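Local structure of phosphonomutase (4MG4) at residues L28-V33 with V236-H241; V48-G53 with T85-T90; R132-A137 with L181-A186; N120-F125 with R160-F165. The protein is a member of the phosphoenolpyruvate phosphomutase family and folds as a closed eight-stranded parallel beta/alpha (TIM) barrel. All coordinates share one frame; numbering follows the deposited sequence.

Contact 1. Residues L28-V33 with V236-H241; sequences LALFNV and VARISH
The carbonyl oxygen of Leu30 is gripped twice: His241 ND1 donates to Leu30 O at 3.0 Å, and a water that accepts from His241 N donates to Leu30 O at 2.6 Å. The imidazole bond is nearly straight, 166° at the hydrogen; Leu30 O lies at the edge of the ring in its plane, while ND1 stands above the carbonyl plane. Phe31 CE1 lies over one face of the same imidazole, toward its rim, within 3.6 Å of His241 CE1. The two planes are almost parallel (4°), but the rings are slid so far apart that they scarcely overlap. Earlier along both strands runs a parallel backbone ladder, with Ile239 N bonded to Leu28 O at 2.7 Å and Leu30 N to Ile239 O at 3.0 Å. It joins the first strand of the beta/alpha barrel to the last and so closes the cylinder. Leu28 and Arg238 share one face of the sheet. Arg238 CG is anti to the backbone N (chi1 176°); the chain beyond is extended to NE, which lies 3.6 Å from Leu30 CD1. His22 bonds Arg238 NH1, and Phe156 and Asn158 of strand 156-160 touch the chain. Ala29 and Ile239 occupy the other face.

Contact 2. Residues V48-G53 with T85-T90; sequences VALATG and TDLPVT
Residues 50-52 and 88-90 run parallel in register, Leu50 beside Val89 and Ala51 beside Thr90, tied by backbone bonds from Leu50 N to Pro88 O, Thr90 N to Leu50 O and Thr52 N to Thr90 O. Leu50 buries more surface than any other residue here. Its CG is anti to the carbonyl carbon (chi1 -56°), and the two methyls beyond it meet different partners: Leu50 CD1 reaches tip to tip toward Thr85 OG1 at 3.8 Å, while Leu50 CD2 touches Leu87 CD1 at 3.9 Å where the two leucines cross at about a right angle. Within its own segment Thr85 OG1 accepts from Leu87 N at 3.0 Å, an ST turn just ahead of the strand. The second Leu87 methyl, CD2, lies 3.7 Å from Val48 O. On the other face of the sheet Thr90 CG2, placed between its own backbone N and carbonyl carbon, packs on Ala51 CB at 3.7 Å and lies 3.5 Å from Leu50 O. These are the second and third barrel strands, joined by a beta-alpha-beta crossover whose helix 71-84 packs against Val89 and Thr52; helix 36-44 covers Leu50 and Leu87, and Phe18 of helix 11-20 rests on Ala49, Pro88 and Thr90.

Contact 3. Residues R132-A137 with L181-A186; sequences RDVDEA and LARARA
Val134 and Ala186 form the tight part of this contact: Val134 CG2 presses on Ala186 CB at 3.5 Å, closer than carbons usually pack. Arg183 supplies the polar part. Its CG is anti to the carbonyl carbon (chi1 -76°), the chain is extended to NE, and the guanidinium comes end-on to the backbone oxygen of Arg132, just ahead of helix 134-150. Both terminal nitrogens bond that one oxygen, Arg183 NH1 to Arg132 O at 2.8 Å and Arg183 NH2 to Arg132 O at 3.0 Å. The oxygen lies in the guanidinium plane, and Val134 CB sits over one face toward the rim. Tyr187 OH is a further partner of Arg183 NH1.

The remainder is loose. Only 211 Å² is buried in all, and Asp133 is exposed at the rim. Asp133 is the N-cap of helix 134-150: its OD2 accepts from Asp135 N at 2.7 Å and from Glu136 N at 3.3 Å. The Arg132 side chain leads away from helix 174-190 and pairs with its own helix start, Arg132 NH1 making a salt bridge to Glu136 OE2 at 2.9 Å.

Both helices belong to the outer layer of the barrel. Arg183 also rests on Thr161 and Val163 in the loop after strand 156-160, and Leu181 packs against helix 203-212.

Contact 4. Residues N120-F125 with R160-F165; sequences NLEDSF and RTDVFF
The Arg160 guanidinium carries the Glu122 carboxylate stacked over one face, the planes 18° apart, with Asp162 OD1, a water and Phe165 CD2 at its edges. Arg160 NE donates to Asp162 OD1 at 2.8 Å in a nearly straight bond (166°), met on the syn lone pair of Asp162 OD1. The salt bridge to Glu122 is one of charge alone, Glu122 OE2 lying 3.4 Å from Arg160 NE but well out of the plane; the three residues form a salt-bridge network. Glu122 and Arg160 run side by side the same way. The edge water bridges Arg160 NH1 to Asn120 ND2, and Arg160 NH2 stands over the centre of the Phe165 ring.

Glu122 and Arg160 face each other in a parallel bridge at the C-terminal ends of the fourth and fifth barrel strands, the end at which beta/alpha barrels carry their active sites. Just beyond, Glu122 OE2 comes to 2.5 Å from Asp162 OD2, the two carboxylates close to perpendicular (85°). Ser124 OG donates to the same Asp162 OD2 at 3.1 Å. The Asp123 carboxylate clasps the opposing loop with both oxygens, each met on its syn side: Asp123 OD1 accepts from Asp162 N at 2.9 Å and Asp123 OD2 from Thr161 OG1 at 2.8 Å. Tyr187 OH also bonds Asp123 OD2.

Contacts 1, 2 and 4 all belong to the one barrel sheet, whereas contact 3 lies in its helical coat. Contacts 1 and 2 are neighbours, centres 11 Å apart, meeting where strands 28-33 and 50-52 lie side by side and Val33 N probably bonds Ala51 O at 2.8 Å. Contact 4 meets contact 1 through the barrel interior, where Arg238 NH2 packs 3.2 Å from Asn120 OD1. Contact 3 backs onto contact 4, centres 10 Å apart: Arg132 N is probably bonded to Asp123 O at 2.9 Å, and Arg132 NH1 packs 3.5 Å from Phe125 CE1. Contacts 2 and 3 sit on opposite sides of the chain's centre, about 27 Å between their centres.

Contact 1. Residues L28-V33 with V236-H241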
# COMPACT_ATOMS: atom_id res chain seq x y z
N LEU A 28 8.29 -4.88 23.64
CA LEU A 28 7.37 -4.44 22.67
C LEU A 28 7.78 -4.95 21.30
O LEU A 28 8.83 -4.60 20.79
CB LEU A 28 7.40 -2.91 22.69
CG LEU A 28 6.54 -2.21 21.62
CD1 LEU A 28 5.09 -2.65 21.75
CD2 LEU A 28 6.64 -0.72 21.72
N ALA A 29 6.87 -5.64 20.62
CA ALA A 29 7.14 -6.09 19.26
C ALA A 29 6.30 -5.24 18.28
O ALA A 29 5.06 -5.12 18.42
CB ALA A 29 6.78 -7.54 19.12
N LEU A 30 6.98 -4.68 17.31
CA LEU A 30 6.35 -3.74 16.35
C LEU A 30 6.50 -4.27 14.96
O LEU A 30 7.55 -4.75 14.59
CB LEU A 30 6.99 -2.33 16.36
CG LEU A 30 6.73 -1.56 17.66
CD1 LEU A 30 7.51 -0.24 17.67
CD2 LEU A 30 5.25 -1.35 17.89
N PHE A 31 5.43 -4.10 14.16
CA PHE A 31 5.44 -4.41 12.73
C PHE A 31 5.17 -3.09 12.01
O PHE A 31 4.33 -2.25 12.48
CB PHE A 31 4.35 -5.46 12.40
CG PHE A 31 4.51 -6.69 13.18
CD1 PHE A 31 5.39 -7.63 12.77
CD2 PHE A 31 3.91 -6.80 14.44
CE1 PHE A 31 5.60 -8.77 13.50
CE2 PHE A 31 4.12 -7.93 15.19
CZ PHE A 31 4.99 -8.89 14.73
N ASN A 32 6.00 -2.84 11.00
CA ASN A 32 5.93 -1.58 10.30
C ASN A 32 4.80 -1.62 9.26
O ASN A 32 4.75 -2.56 8.46
CB ASN A 32 7.24 -1.28 9.57
CG ASN A 32 8.36 -0.95 10.49
OD1 ASN A 32 8.12 -0.59 11.66
ND2 ASN A 32 9.58 -1.10 10.01
N VAL A 33 3.91 -0.65 9.34
CA VAL A 33 2.80 -0.47 8.40
C VAL A 33 3.16 0.72 7.51
O VAL A 33 4.04 1.51 7.81
CB VAL A 33 1.43 -0.34 9.08
CG1 VAL A 33 1.12 -1.61 9.88
CG2 VAL A 33 1.39 0.90 10.01
N VAL A 236 16.23 -7.35 26.13
CA VAL A 236 15.77 -6.37 25.14
C VAL A 236 14.37 -5.87 25.52
O VAL A 236 13.61 -6.62 26.11
CB VAL A 236 15.78 -7.05 23.78
CG1 VAL A 236 15.02 -6.39 22.72
CG2 VAL A 236 17.24 -7.32 23.37
N ALA A 237 14.12 -4.59 25.26
CA ALA A 237 12.86 -3.94 25.55
C ALA A 237 11.91 -3.74 24.35
O ALA A 237 10.72 -3.47 24.52
CB ALA A 237 13.15 -2.60 26.22
N ARG A 238 12.46 -3.84 23.15
CA ARG A 238 11.70 -3.53 21.95
C ARG A 238 12.28 -4.32 20.77
O ARG A 238 13.52 -4.39 20.61
CB ARG A 238 11.75 -2.04 21.71
CG ARG A 238 11.08 -1.55 20.41
CD ARG A 238 10.98 -0.02 20.48
NE ARG A 238 10.62 0.60 19.21
CZ ARG A 238 10.34 1.90 19.07
NH1 ARG A 238 10.31 2.71 20.12
NH2 ARG A 238 10.15 2.38 17.83
N ILE A 239 11.42 -4.88 19.93
CA ILE A 239 11.83 -5.69 18.80
C ILE A 239 11.17 -5.15 17.51
O ILE A 239 9.95 -4.97 17.48
CB ILE A 239 11.46 -7.18 19.01
CG1 ILE A 239 12.30 -7.73 20.16
CG2 ILE A 239 11.69 -7.95 17.72
CD1 ILE A 239 11.88 -9.08 20.64
N SER A 240 12.00 -4.91 16.50
CA SER A 240 11.67 -4.41 15.18
C SER A 240 11.90 -5.46 14.14
O SER A 240 12.68 -6.40 14.35
CB SER A 240 12.68 -3.21 14.83
OG SER A 240 12.41 -2.25 15.66
N HIS A 241 11.18 -5.31 13.02
CA HIS A 241 11.32 -6.26 11.90
C HIS A 241 11.63 -5.61 10.55
O HIS A 241 11.67 -6.30 9.48
CB HIS A 241 10.01 -7.11 11.81
CG HIS A 241 9.71 -7.90 13.05
ND1 HIS A 241 8.92 -7.41 14.07
CD2 HIS A 241 10.14 -9.12 13.46
CE1 HIS A 241 8.85 -8.31 15.05
NE2 HIS A 241 9.57 -9.37 14.69
O HOH W 1 9.22 -3.42 13.10

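Contact 2. Residues V48-G53 with T85-T90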
# COMPACT_ATOMS: atom_id res chain seq x y z
N VAL A 48 -0.31 -3.99 19.72
CA VAL A 48 -0.53 -3.04 20.82
C VAL A 48 -0.08 -1.61 20.49
O VAL A 48 -0.44 -0.65 21.18
CB VAL A 48 0.14 -3.55 22.11
CG1 VAL A 48 -0.54 -4.84 22.55
CG2 VAL A 48 1.62 -3.81 21.91
N ALA A 49 0.67 -1.48 19.42
CA ALA A 49 1.08 -0.20 18.89
C ALA A 49 1.44 -0.43 17.44
O ALA A 49 1.68 -1.58 17.05
CB ALA A 49 2.28 0.29 19.65
N LEU A 50 1.54 0.64 16.66
CA LEU A 50 1.99 0.60 15.27
C LEU A 50 3.26 1.46 15.06
O LEU A 50 3.43 2.51 15.71
CB LEU A 50 0.94 1.17 14.33
CG LEU A 50 -0.44 0.44 14.45
CD1 LEU A 50 -1.39 1.18 13.55
CD2 LEU A 50 -0.39 -1.05 14.16
N ALA A 51 4.08 1.02 14.10
CA ALA A 51 5.20 1.79 13.66
C ALA A 51 5.10 2.00 12.17
O ALA A 51 4.59 1.12 11.45
CB ALA A 51 6.50 1.07 13.97
N THR A 52 5.62 3.10 11.65
CA THR A 52 5.89 3.15 10.24
C THR A 52 7.34 2.79 10.03
O THR A 52 8.21 3.03 10.91
CB THR A 52 5.57 4.50 9.65
OG1 THR A 52 6.56 5.45 10.10
CG2 THR A 52 4.20 4.97 10.11
N GLY A 53 7.63 2.31 8.83
CA GLY A 53 9.00 2.07 8.44
C GLY A 53 9.25 2.88 7.17
O GLY A 53 8.48 2.82 6.22
N THR A 85 -6.59 3.94 13.22
CA THR A 85 -6.77 3.11 14.41
C THR A 85 -6.59 3.99 15.65
O THR A 85 -6.09 5.14 15.56
CB THR A 85 -5.86 1.86 14.47
OG1 THR A 85 -4.67 2.14 15.23
CG2 THR A 85 -5.53 1.23 13.07
N ASP A 86 -6.98 3.41 16.80
CA ASP A 86 -6.85 4.04 18.10
C ASP A 86 -5.50 3.71 18.79
O ASP A 86 -5.23 4.14 19.95
CB ASP A 86 -8.01 3.57 19.01
CG ASP A 86 -9.35 4.10 18.54
OD1 ASP A 86 -9.38 5.28 18.13
OD2 ASP A 86 -10.36 3.36 18.55
N LEU A 87 -4.65 2.96 18.12
CA LEU A 87 -3.36 2.59 18.71
C LEU A 87 -2.35 3.73 18.68
O LEU A 87 -2.39 4.62 17.80
CB LEU A 87 -2.74 1.38 18.02
CG LEU A 87 -3.52 0.03 18.02
CD1 LEU A 87 -2.79 -1.03 17.26
CD2 LEU A 87 -3.72 -0.40 19.49
N PRO A 88 -1.42 3.74 19.64
CA PRO A 88 -0.28 4.63 19.52
C PRO A 88 0.56 4.31 18.28
O PRO A 88 0.80 3.14 18.01
CB PRO A 88 0.56 4.33 20.79
CG PRO A 88 -0.33 3.51 21.65
CD PRO A 88 -1.25 2.79 20.75
N VAL A 89 0.99 5.38 17.59
CA VAL A 89 1.75 5.24 16.34
C VAL A 89 3.08 5.94 16.51
O VAL A 89 3.10 7.15 16.86
CB VAL A 89 1.02 5.85 15.12
CG1 VAL A 89 1.88 5.78 13.87
CG2 VAL A 89 -0.31 5.13 14.92
N THR A 90 4.17 5.24 16.19
CA THR A 90 5.51 5.83 16.12
C THR A 90 5.95 5.91 14.68
O THR A 90 5.59 4.99 13.87
CB THR A 90 6.50 5.05 17.00
OG1 THR A 90 7.76 5.75 17.05
CG2 THR A 90 6.63 3.61 16.59

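Contact 3. Residues R132-A137 with L181-A186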
# COMPACT_ATOMS: atom_id res chain seq x y z
N ARG A 132 27.28 10.35 11.54
CA ARG A 132 27.55 11.69 12.09
C ARG A 132 28.45 11.61 13.36
O ARG A 132 28.39 10.61 14.13
CB ARG A 132 26.25 12.40 12.46
CG ARG A 132 25.28 12.60 11.34
CD ARG A 132 24.01 13.29 11.79
NE ARG A 132 23.07 13.19 10.71
CZ ARG A 132 22.83 14.14 9.81
NH1 ARG A 132 23.41 15.31 9.88
NH2 ARG A 132 22.01 13.90 8.85
N ASP A 133 29.30 12.62 13.56
CA ASP A 133 29.99 12.81 14.83
C ASP A 133 28.97 12.68 15.97
O ASP A 133 27.82 13.15 15.84
CB ASP A 133 30.57 14.20 14.91
CG ASP A 133 31.17 14.52 16.25
OD1 ASP A 133 32.35 14.20 16.45
OD2 ASP A 133 30.46 15.09 17.12
N VAL A 134 29.40 12.02 17.04
CA VAL A 134 28.55 11.75 18.22
C VAL A 134 27.81 13.00 18.69
O VAL A 134 26.60 12.98 18.96
CB VAL A 134 29.32 11.09 19.38
CG1 VAL A 134 30.51 11.91 19.83
CG2 VAL A 134 28.41 10.81 20.55
N ASP A 135 28.52 14.12 18.80
CA ASP A 135 27.87 15.32 19.32
C ASP A 135 26.99 16.04 18.30
O ASP A 135 26.01 16.69 18.68
CB ASP A 135 28.88 16.22 20.02
CG ASP A 135 29.48 15.54 21.26
OD1 ASP A 135 28.64 15.08 22.08
OD2 ASP A 135 30.73 15.37 21.38
N GLU A 136 27.29 15.88 17.01
CA GLU A 136 26.39 16.39 15.96
C GLU A 136 25.08 15.61 15.99
O GLU A 136 24.00 16.18 15.95
CB GLU A 136 27.04 16.28 14.59
CG GLU A 136 26.39 17.20 13.57
CD GLU A 136 26.60 16.79 12.13
OE1 GLU A 136 27.77 16.86 11.69
OE2 GLU A 136 25.57 16.41 11.46
N ALA A 137 25.19 14.31 16.13
CA ALA A 137 24.02 13.42 16.24
C ALA A 137 23.21 13.74 17.49
O ALA A 137 22.02 13.81 17.47
CB ALA A 137 24.43 11.96 16.23
N LEU A 181 27.82 2.06 22.90
CA LEU A 181 27.51 2.53 24.25
C LEU A 181 27.92 4.02 24.47
O LEU A 181 27.18 4.74 25.12
CB LEU A 181 28.15 1.62 25.31
CG LEU A 181 27.42 0.28 25.48
CD1 LEU A 181 28.34 -0.66 26.22
CD2 LEU A 181 26.08 0.39 26.17
N ALA A 182 29.03 4.46 23.91
CA ALA A 182 29.41 5.88 24.02
C ALA A 182 28.36 6.76 23.32
O ALA A 182 27.99 7.81 23.83
CB ALA A 182 30.79 6.13 23.45
N ARG A 183 27.90 6.31 22.15
CA ARG A 183 26.80 7.03 21.48
C ARG A 183 25.53 7.01 22.31
O ARG A 183 24.88 8.05 22.47
CB ARG A 183 26.58 6.51 20.07
CG ARG A 183 27.63 7.01 19.13
CD ARG A 183 27.47 6.44 17.73
NE ARG A 183 28.58 6.89 16.87
CZ ARG A 183 28.61 8.02 16.16
NH1 ARG A 183 27.61 8.86 16.12
NH2 ARG A 183 29.71 8.30 15.43
N ALA A 184 25.21 5.84 22.87
CA ALA A 184 24.00 5.71 23.69
C ALA A 184 24.01 6.66 24.88
O ALA A 184 23.00 7.32 25.18
CB ALA A 184 23.86 4.29 24.15
N ARG A 185 25.16 6.79 25.53
CA ARG A 185 25.26 7.73 26.65
C ARG A 185 25.07 9.19 26.22
O ARG A 185 24.38 9.97 26.91
CB ARG A 185 26.58 7.53 27.41
CG ARG A 185 26.68 6.23 28.18
CD ARG A 185 27.91 6.17 29.08
NE ARG A 185 29.15 6.19 28.34
CZ ARG A 185 29.78 5.13 27.83
NH1 ARG A 185 29.32 3.90 28.01
NH2 ARG A 185 30.91 5.31 27.17
N ALA A 186 25.66 9.56 25.11
CA ALA A 186 25.51 10.92 24.59
C ALA A 186 24.05 11.17 24.19
O ALA A 186 23.50 12.23 24.44
CB ALA A 186 26.43 11.16 23.40

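Contact 4. Residues N120-F125 with R160-F165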
# COMPACT_ATOMS: atom_id res chain seq x y z
N ASN A 120 11.61 7.16 15.30
CA ASN A 120 13.00 6.74 15.19
C ASN A 120 13.78 7.86 14.51
O ASN A 120 13.32 8.42 13.48
CB ASN A 120 13.20 5.52 14.33
CG ASN A 120 12.89 4.22 15.06
OD1 ASN A 120 12.17 4.20 16.06
ND2 ASN A 120 13.44 3.12 14.55
N LEU A 121 14.93 8.19 15.10
CA LEU A 121 15.81 9.25 14.56
C LEU A 121 17.21 8.66 14.50
O LEU A 121 17.73 8.23 15.52
CB LEU A 121 15.79 10.50 15.46
CG LEU A 121 16.60 11.72 15.07
CD1 LEU A 121 16.12 12.24 13.73
CD2 LEU A 121 16.43 12.76 16.15
N GLU A 122 17.78 8.64 13.30
CA GLU A 122 18.99 7.92 12.99
C GLU A 122 20.20 8.84 12.85
O GLU A 122 20.09 9.99 12.35
CB GLU A 122 18.70 7.22 11.64
CG GLU A 122 19.70 6.23 11.15
CD GLU A 122 19.19 5.54 9.87
OE1 GLU A 122 17.96 5.69 9.58
OE2 GLU A 122 19.97 4.78 9.23
N ASP A 123 21.38 8.31 13.18
CA ASP A 123 22.60 9.09 13.31
C ASP A 123 23.54 9.03 12.09
O ASP A 123 24.71 9.27 12.22
CB ASP A 123 23.32 8.72 14.61
CG ASP A 123 23.87 7.32 14.64
OD1 ASP A 123 23.66 6.52 13.70
OD2 ASP A 123 24.50 7.00 15.68
N SER A 124 22.99 8.74 10.93
CA SER A 124 23.77 8.65 9.72
C SER A 124 23.38 9.79 8.78
O SER A 124 22.30 10.39 8.85
CB SER A 124 23.58 7.30 9.06
OG SER A 124 22.23 7.13 8.73
N PHE A 125 24.36 10.12 7.94
CA PHE A 125 24.12 11.08 6.83
C PHE A 125 23.41 10.39 5.69
O PHE A 125 23.82 9.32 5.23
CB PHE A 125 25.43 11.63 6.28
CG PHE A 125 26.14 12.57 7.17
CD1 PHE A 125 25.70 13.89 7.29
CD2 PHE A 125 27.29 12.18 7.83
CE1 PHE A 125 26.38 14.75 8.13
CE2 PHE A 125 27.98 13.05 8.66
CZ PHE A 125 27.51 14.34 8.80
N ARG A 160 18.28 5.78 16.85
CA ARG A 160 18.89 4.72 16.10
C ARG A 160 20.35 5.04 15.85
O ARG A 160 20.69 6.14 15.42
CB ARG A 160 18.19 4.62 14.75
CG ARG A 160 18.85 3.62 13.85
CD ARG A 160 18.04 3.35 12.59
NE ARG A 160 18.85 2.66 11.61
CZ ARG A 160 18.37 1.91 10.60
NH1 ARG A 160 17.06 1.72 10.47
NH2 ARG A 160 19.22 1.31 9.76
N THR A 161 21.20 4.10 16.17
CA THR A 161 22.62 4.23 15.84
C THR A 161 23.00 3.18 14.82
O THR A 161 22.57 2.02 14.93
CB THR A 161 23.58 4.17 17.06
OG1 THR A 161 24.90 4.42 16.59
CG2 THR A 161 23.54 2.88 17.82
N ASP A 162 23.74 3.61 13.80
CA ASP A 162 24.14 2.69 12.74
C ASP A 162 25.51 2.06 12.91
O ASP A 162 26.03 1.49 11.94
CB ASP A 162 24.00 3.40 11.42
CG ASP A 162 22.55 3.51 10.96
OD1 ASP A 162 21.67 2.77 11.43
OD2 ASP A 162 22.30 4.35 10.09
N VAL A 163 26.10 2.12 14.10
CA VAL A 163 27.45 1.56 14.32
C VAL A 163 27.54 0.14 13.81
O VAL A 163 28.52 -0.21 13.10
CB VAL A 163 27.87 1.62 15.81
CG1 VAL A 163 29.18 0.85 16.08
CG2 VAL A 163 28.04 3.06 16.21
N PHE A 164 26.59 -0.71 14.20
CA PHE A 164 26.67 -2.13 13.81
C PHE A 164 26.12 -2.32 12.42
O PHE A 164 26.59 -3.17 11.67
CB PHE A 164 25.94 -3.03 14.83
CG PHE A 164 26.74 -3.35 16.06
CD1 PHE A 164 27.68 -4.35 16.06
CD2 PHE A 164 26.57 -2.66 17.18
CE1 PHE A 164 28.41 -4.62 17.21
CE2 PHE A 164 27.25 -2.94 18.37
CZ PHE A 164 28.20 -3.93 18.36
N PHE A 165 25.13 -1.52 12.06
CA PHE A 165 24.35 -1.66 10.85
C PHE A 165 25.27 -1.49 9.62
O PHE A 165 25.14 -2.22 8.62
CB PHE A 165 23.24 -0.59 10.81
CG PHE A 165 22.34 -0.70 9.59
CD1 PHE A 165 21.48 -1.77 9.51
CD2 PHE A 165 22.38 0.24 8.58
CE1 PHE A 165 20.67 -1.93 8.40
CE2 PHE A 165 21.57 0.09 7.45
CZ PHE A 165 20.72 -0.99 7.38
O HOH W 2 14.78 3.07 11.90
O HOH W 3 20.16 9.02 16.46